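Local coordinates for 3-keto-5-aminohexanoate cleavage protein (Archaeoglobus fulgidus, PDB 3LOT) that probably cleaves 3-keto-5-aminohexanoate as a zinc-dependent TIM-barrel enzyme of the beta-keto acid cleavage family, at residues Ile18-Met23 against Asp136-Tyr141; Thr11-Gly16 against Asp256-Leu261. All coordinates share one frame; numbering follows the deposited sequence.

Contact 1. Residues Ile18-Met23 against Asp136-Tyr141; sequences IHTPSM and DWEPEY
Glu138 reaches from helix 137-144 to grip the turn made by Thr20, Pro21 and Ser22. Its chain runs extended beyond CG (chi2 -179°), which carries the carboxylate across to the 18-23 segment. There OE1 accepts two bonds: Thr20 OG1 comes to its anti lone pair at 2.7 Å, while the backbone N of Ser22 approaches OE1 on the syn side at 2.9 Å, somewhat out of the carboxylate plane. The other oxygen, OE2, takes the Ser22 hydroxyl in a very short bond, OG to OE2 2.5 Å, and also the backbone N of Tyr135. Two hydroxyls and two amides thus fix the carboxylate, and such a set of donors would probably favour its charged form. An alanine in place of Glu138 would probably leave the Thr20 and Ser22 hydroxyls and the Ser22 amide without the carboxylate they share and set the 20-22 turn free to shift.

Thr20 works in two directions. With OG1 turned to Glu138, its methyl CG2 lies against the far end of the Trp137 indole, 3.9 Å from CH2, and near the edge of the Tyr141 ring, 4.0 Å from CD2. Pro21 meets Trp137 tip to tip, CD 3.5 Å from CZ2. The CG of Glu138 sits over the centre of one indole face, and NE1 of Trp137 bonds to Asp58 O. Tyr141 places its ring edge, at CE2, 3.8 Å from Ile18 O, while its hydroxyl bonds to Thr92 OG1.

At the end of the 3-10 segment, Met23, a selenomethionine, packs on Leu142 of the same helix. The loop that carries Ile18, whose side chain lies about 7 Å from the zinc ion, is thus held against helix 137-144 between strand 7-13 and helix 31-43.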
loop_
_atom_site.group_PDB
_atom_site.type_symbol
_atom_site.label_atom_id
_atom_site.label_comp_id
_atom_site.label_asym_id
_atom_site.label_seq_id
_atom_site.Cartn_x
_atom_site.Cartn_y
_atom_site.Cartn_z
ATOM N N ILE D 18 -11.794 10.201 -27.930
ATOM C CA ILE D 18 -10.639 10.990 -27.506
ATOM C C ILE D 18 -9.737 11.256 -28.696
ATOM O O ILE D 18 -9.480 12.417 -29.035
ATOM C CB ILE D 18 -9.868 10.323 -26.337
ATOM C CG1 ILE D 18 -10.636 10.482 -25.006
ATOM C CG2 ILE D 18 -8.526 10.954 -26.172
ATOM C CD1 ILE D 18 -12.104 10.991 -25.061
ATOM N N HIS D 19 -9.296 10.188 -29.341
ATOM C CA HIS D 19 -8.444 10.300 -30.519
ATOM C C HIS D 19 -9.210 10.903 -31.703
ATOM O O HIS D 19 -10.409 10.763 -31.829
ATOM C CB HIS D 19 -7.799 8.943 -30.874
ATOM C CG HIS D 19 -6.959 8.365 -29.780
ATOM N ND1 HIS D 19 -7.124 7.070 -29.307
ATOM C CD2 HIS D 19 -5.982 8.921 -29.029
ATOM C CE1 HIS D 19 -6.264 6.856 -28.328
ATOM N NE2 HIS D 19 -5.562 7.963 -28.138
ATOM N N THR D 20 -8.508 11.638 -32.538
ATOM C CA THR D 20 -9.154 12.260 -33.687
ATOM C C THR D 20 -8.536 11.694 -34.979
ATOM O O THR D 20 -7.418 11.199 -34.929
ATOM C CB THR D 20 -9.081 13.770 -33.633
ATOM O OG1 THR D 20 -7.726 14.229 -33.826
ATOM C CG2 THR D 20 -9.652 14.316 -32.288
ATOM N N PRO D 21 -9.239 11.767 -36.120
ATOM C CA PRO D 21 -8.784 11.144 -37.378
ATOM C C PRO D 21 -7.385 11.449 -37.810
ATOM O O PRO D 21 -6.656 10.558 -38.279
ATOM C CB PRO D 21 -9.736 11.735 -38.404
ATOM C CG PRO D 21 -10.993 11.880 -37.624
ATOM C CD PRO D 21 -10.561 12.390 -36.308
ATOM N N SER D 22 -7.018 12.710 -37.670
ATOM C CA SER D 22 -5.715 13.155 -38.123
ATOM C C SER D 22 -4.593 12.548 -37.288
ATOM O O SER D 22 -3.436 12.597 -37.708
ATOM C CB SER D 22 -5.638 14.691 -38.114
ATOM O OG SER D 22 -6.632 15.254 -38.991
HETATM N N MSE D 23 -4.885 11.966 -36.130
HETATM C CA MSE D 23 -3.809 11.396 -35.314
HETATM C C MSE D 23 -3.349 10.057 -35.856
HETATM O O MSE D 23 -2.192 9.681 -35.657
HETATM C CB MSE D 23 -4.187 11.254 -33.841
HETATM C CG MSE D 23 -4.579 12.574 -33.157
HETATM SE SE MSE D 23 -5.224 12.288 -31.369
HETATM C CE MSE D 23 -5.834 14.098 -31.040
ATOM N N ASP D 136 -11.191 21.140 -39.234
ATOM C CA ASP D 136 -11.188 22.244 -38.250
ATOM C C ASP D 136 -11.780 21.842 -36.902
ATOM O O ASP D 136 -11.410 22.406 -35.874
ATOM C CB ASP D 136 -11.979 23.437 -38.745
ATOM C CG ASP D 136 -11.295 24.175 -39.895
ATOM O OD1 ASP D 136 -10.123 23.912 -40.221
ATOM O OD2 ASP D 136 -11.970 25.030 -40.484
ATOM N N TRP D 137 -12.720 20.908 -36.905
ATOM C CA TRP D 137 -13.322 20.478 -35.651
ATOM C C TRP D 137 -12.311 19.859 -34.658
ATOM O O TRP D 137 -12.523 19.912 -33.434
ATOM C CB TRP D 137 -14.514 19.541 -35.900
ATOM C CG TRP D 137 -14.152 18.139 -36.286
ATOM C CD1 TRP D 137 -14.238 17.580 -37.544
ATOM C CD2 TRP D 137 -13.737 17.089 -35.415
ATOM N NE1 TRP D 137 -13.830 16.262 -37.514
ATOM C CE2 TRP D 137 -13.545 15.923 -36.217
ATOM C CE3 TRP D 137 -13.516 17.004 -34.044
ATOM C CZ2 TRP D 137 -13.132 14.712 -35.685
ATOM C CZ3 TRP D 137 -13.075 15.787 -33.519
ATOM C CH2 TRP D 137 -12.901 14.663 -34.338
ATOM N N GLU D 138 -11.245 19.267 -35.181
ATOM C CA GLU D 138 -10.299 18.501 -34.355
ATOM C C GLU D 138 -9.578 19.383 -33.318
ATOM O O GLU D 138 -9.703 19.135 -32.138
ATOM C CB GLU D 138 -9.291 17.741 -35.236
ATOM C CG GLU D 138 -9.917 16.621 -36.093
ATOM C CD GLU D 138 -8.871 15.884 -36.928
ATOM O OE1 GLU D 138 -8.139 15.022 -36.400
ATOM O OE2 GLU D 138 -8.767 16.201 -38.115
ATOM N N PRO D 139 -8.860 20.443 -33.744
ATOM C CA PRO D 139 -8.163 21.202 -32.710
ATOM C C PRO D 139 -9.143 21.986 -31.822
ATOM O O PRO D 139 -8.889 22.212 -30.635
ATOM C CB PRO D 139 -7.262 22.140 -33.507
ATOM C CG PRO D 139 -7.914 22.276 -34.838
ATOM C CD PRO D 139 -8.518 20.926 -35.093
ATOM N N GLU D 140 -10.258 22.396 -32.375
ATOM C CA GLU D 140 -11.304 23.008 -31.573
ATOM C C GLU D 140 -11.804 22.080 -30.437
ATOM O O GLU D 140 -11.903 22.492 -29.262
ATOM C CB GLU D 140 -12.452 23.401 -32.465
ATOM C CG GLU D 140 -13.613 23.955 -31.662
ATOM C CD GLU D 140 -14.513 24.883 -32.469
ATOM O OE1 GLU D 140 -14.424 24.848 -33.723
ATOM O OE2 GLU D 140 -15.303 25.648 -31.837
ATOM N N TYR D 141 -12.092 20.837 -30.785
ATOM C CA TYR D 141 -12.490 19.833 -29.813
ATOM C C TYR D 141 -11.456 19.645 -28.701
ATOM O O TYR D 141 -11.777 19.637 -27.500
ATOM C CB TYR D 141 -12.737 18.505 -30.529
ATOM C CG TYR D 141 -12.896 17.333 -29.617
ATOM C CD1 TYR D 141 -13.947 17.268 -28.700
ATOM C CD2 TYR D 141 -12.000 16.284 -29.665
ATOM C CE1 TYR D 141 -14.096 16.166 -27.852
ATOM C CE2 TYR D 141 -12.129 15.191 -28.831
ATOM C CZ TYR D 141 -13.172 15.132 -27.926
ATOM O OH TYR D 141 -13.275 14.029 -27.102
#

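Contact 2. Residues Thr11-Gly16 against Asp256-Leu261; sequences TCAITG and DVRVGL
Strands Thr11-Ala13 and Asp256-Val259 run parallel, their axes 4.7 Å apart at closest approach and 25° askew. Their pairing joins the first and last of the parallel strands that form the TIM barrel, 7-13 and 256-259, and so closes its ring. The ladder is regular: Thr11 N bonds to Val257 O, Thr11 O takes Val259 N at 2.9 Å, and Ala13 N meets Val259 O at 2.8 Å.

Beyond the last rung Gly260 passes close to Ala13 O, its CA 3.3 Å from that oxygen; a side chain here would clash with the carbonyl. Cys12 and Val259 lie on the sheet face covered by helix 276-289, both packing on Val280. On the other face, the side chains of Thr11 and Arg258 cross at a slant, CB to CB 4.1 Å. Arg258 bends at chi3 (127°), bringing its guanidinium over Ala13; NH2 forms a salt bridge with Asp263, and the nearest atom of the side chain is about 4 Å from the bound zinc ion, which His50, His52 and Glu262 coordinate. The Ala13 methyl rests against one face of this guanidinium, offset toward its rim, with CB 3.4 Å from NE.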
loop_
_atom_site.group_PDB
_atom_site.type_symbol
_atom_site.label_atom_id
_atom_site.label_comp_id
_atom_site.label_asym_id
_atom_site.label_seq_id
_atom_site.Cartn_x
_atom_site.Cartn_y
_atom_site.Cartn_z
ATOM N N THR D 11 -11.672 -7.169 -23.702
ATOM C CA THR D 11 -12.585 -6.225 -24.337
ATOM C C THR D 11 -11.822 -5.414 -25.335
ATOM O O THR D 11 -10.678 -5.015 -25.064
ATOM C CB THR D 11 -13.234 -5.272 -23.325
ATOM O OG1 THR D 11 -14.041 -6.041 -22.427
ATOM C CG2 THR D 11 -14.114 -4.246 -24.083
ATOM N N CYS D 12 -12.391 -5.188 -26.520
ATOM C CA CYS D 12 -11.711 -4.283 -27.458
ATOM C C CYS D 12 -12.504 -3.000 -27.685
ATOM O O CYS D 12 -13.622 -3.058 -28.166
ATOM C CB CYS D 12 -11.365 -4.967 -28.775
ATOM S SG CYS D 12 -10.182 -3.960 -29.739
ATOM N N ALA D 13 -11.924 -1.868 -27.278
ATOM C CA ALA D 13 -12.552 -0.543 -27.416
ATOM C C ALA D 13 -12.191 0.056 -28.779
ATOM O O ALA D 13 -11.067 0.478 -29.011
ATOM C CB ALA D 13 -12.140 0.371 -26.261
ATOM N N ILE D 14 -13.167 0.093 -29.678
ATOM C CA ILE D 14 -12.880 0.210 -31.107
ATOM C C ILE D 14 -12.436 1.613 -31.585
ATOM O O ILE D 14 -11.533 1.725 -32.446
ATOM C CB ILE D 14 -14.098 -0.243 -31.948
ATOM C CG1 ILE D 14 -14.433 -1.726 -31.687
ATOM C CG2 ILE D 14 -13.915 0.064 -33.471
ATOM C CD1 ILE D 14 -13.294 -2.751 -31.974
ATOM N N THR D 15 -13.078 2.673 -31.081
ATOM C CA THR D 15 -12.752 3.994 -31.568
ATOM C C THR D 15 -12.818 5.152 -30.566
ATOM O O THR D 15 -12.045 6.095 -30.668
ATOM C CB THR D 15 -13.506 4.336 -32.910
ATOM O OG1 THR D 15 -12.935 5.524 -33.504
ATOM C CG2 THR D 15 -15.009 4.535 -32.758
ATOM N N GLY D 16 -13.755 5.113 -29.646
ATOM C CA GLY D 16 -13.832 6.174 -28.661
ATOM C C GLY D 16 -14.191 7.534 -29.203
ATOM O O GLY D 16 -14.743 7.678 -30.335
ATOM N N ASP D 256 -9.715 -8.661 -15.621
ATOM C CA ASP D 256 -9.910 -8.655 -17.053
ATOM C C ASP D 256 -9.241 -7.425 -17.646
ATOM O O ASP D 256 -8.822 -6.507 -16.928
ATOM C CB ASP D 256 -11.408 -8.706 -17.379
ATOM C CG ASP D 256 -12.064 -9.993 -16.897
ATOM O OD1 ASP D 256 -11.451 -11.061 -17.060
ATOM O OD2 ASP D 256 -13.180 -9.935 -16.336
ATOM N N VAL D 257 -9.112 -7.421 -18.963
ATOM C CA VAL D 257 -8.361 -6.419 -19.656
ATOM C C VAL D 257 -9.109 -5.862 -20.885
ATOM O O VAL D 257 -9.856 -6.578 -21.578
ATOM C CB VAL D 257 -7.005 -6.973 -20.048
ATOM C CG1 VAL D 257 -7.160 -8.260 -20.944
ATOM C CG2 VAL D 257 -6.178 -5.895 -20.754
ATOM N N ARG D 258 -8.908 -4.567 -21.118
ATOM C CA ARG D 258 -9.417 -3.861 -22.285
ATOM C C ARG D 258 -8.242 -3.279 -23.038
ATOM O O ARG D 258 -7.280 -2.742 -22.407
ATOM C CB ARG D 258 -10.366 -2.730 -21.883
ATOM C CG ARG D 258 -10.828 -1.845 -23.021
ATOM C CD ARG D 258 -11.996 -0.949 -22.627
ATOM N NE ARG D 258 -11.730 0.453 -22.913
ATOM C CZ ARG D 258 -12.603 1.429 -22.740
ATOM N NH1 ARG D 258 -13.861 1.184 -22.328
ATOM N NH2 ARG D 258 -12.239 2.666 -23.007
ATOM N N VAL D 259 -8.300 -3.433 -24.362
ATOM C CA VAL D 259 -7.314 -2.890 -25.281
ATOM C C VAL D 259 -8.128 -2.153 -26.366
ATOM O O VAL D 259 -9.345 -1.987 -26.241
ATOM C CB VAL D 259 -6.408 -3.986 -25.876
ATOM C CG1 VAL D 259 -5.608 -4.673 -24.779
ATOM C CG2 VAL D 259 -7.225 -5.043 -26.718
ATOM N N GLY D 260 -7.471 -1.650 -27.390
ATOM C CA GLY D 260 -8.230 -1.059 -28.487
ATOM C C GLY D 260 -7.772 0.342 -28.803
ATOM O O GLY D 260 -7.160 1.011 -27.946
ATOM N N LEU D 261 -8.054 0.749 -30.040
ATOM C CA LEU D 261 -7.632 2.045 -30.597
ATOM C C LEU D 261 -8.321 3.194 -29.920
ATOM O O LEU D 261 -7.841 4.301 -29.968
ATOM C CB LEU D 261 -7.860 2.120 -32.115
ATOM C CG LEU D 261 -7.122 1.101 -32.995
ATOM C CD1 LEU D 261 -7.244 1.463 -34.483
ATOM C CD2 LEU D 261 -5.716 1.037 -32.633
HETATM O O HOH W 1 -12.599 -6.721 -20.256
#

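In the fold
From the N terminus the chain enters the barrel along strand 7-13, whose end supplies the first half of contact 2, and within a few residues the loop after it supplies the first half of contact 1. Contact 1 closes when the chain reaches helix 137-144, after strands 48-54, 82-85 and 111-115 have been laid down. Contact 2 waits until strand 256-259, so the loop of contact 1 is nested inside it. One ties a loop near the zinc site to a helix; the other seals the barrel wall. Their centres are about 20 Å apart, yet they touch: His19 ND1 probably hydrogen-bonds Leu261 O, 2.9 Å away.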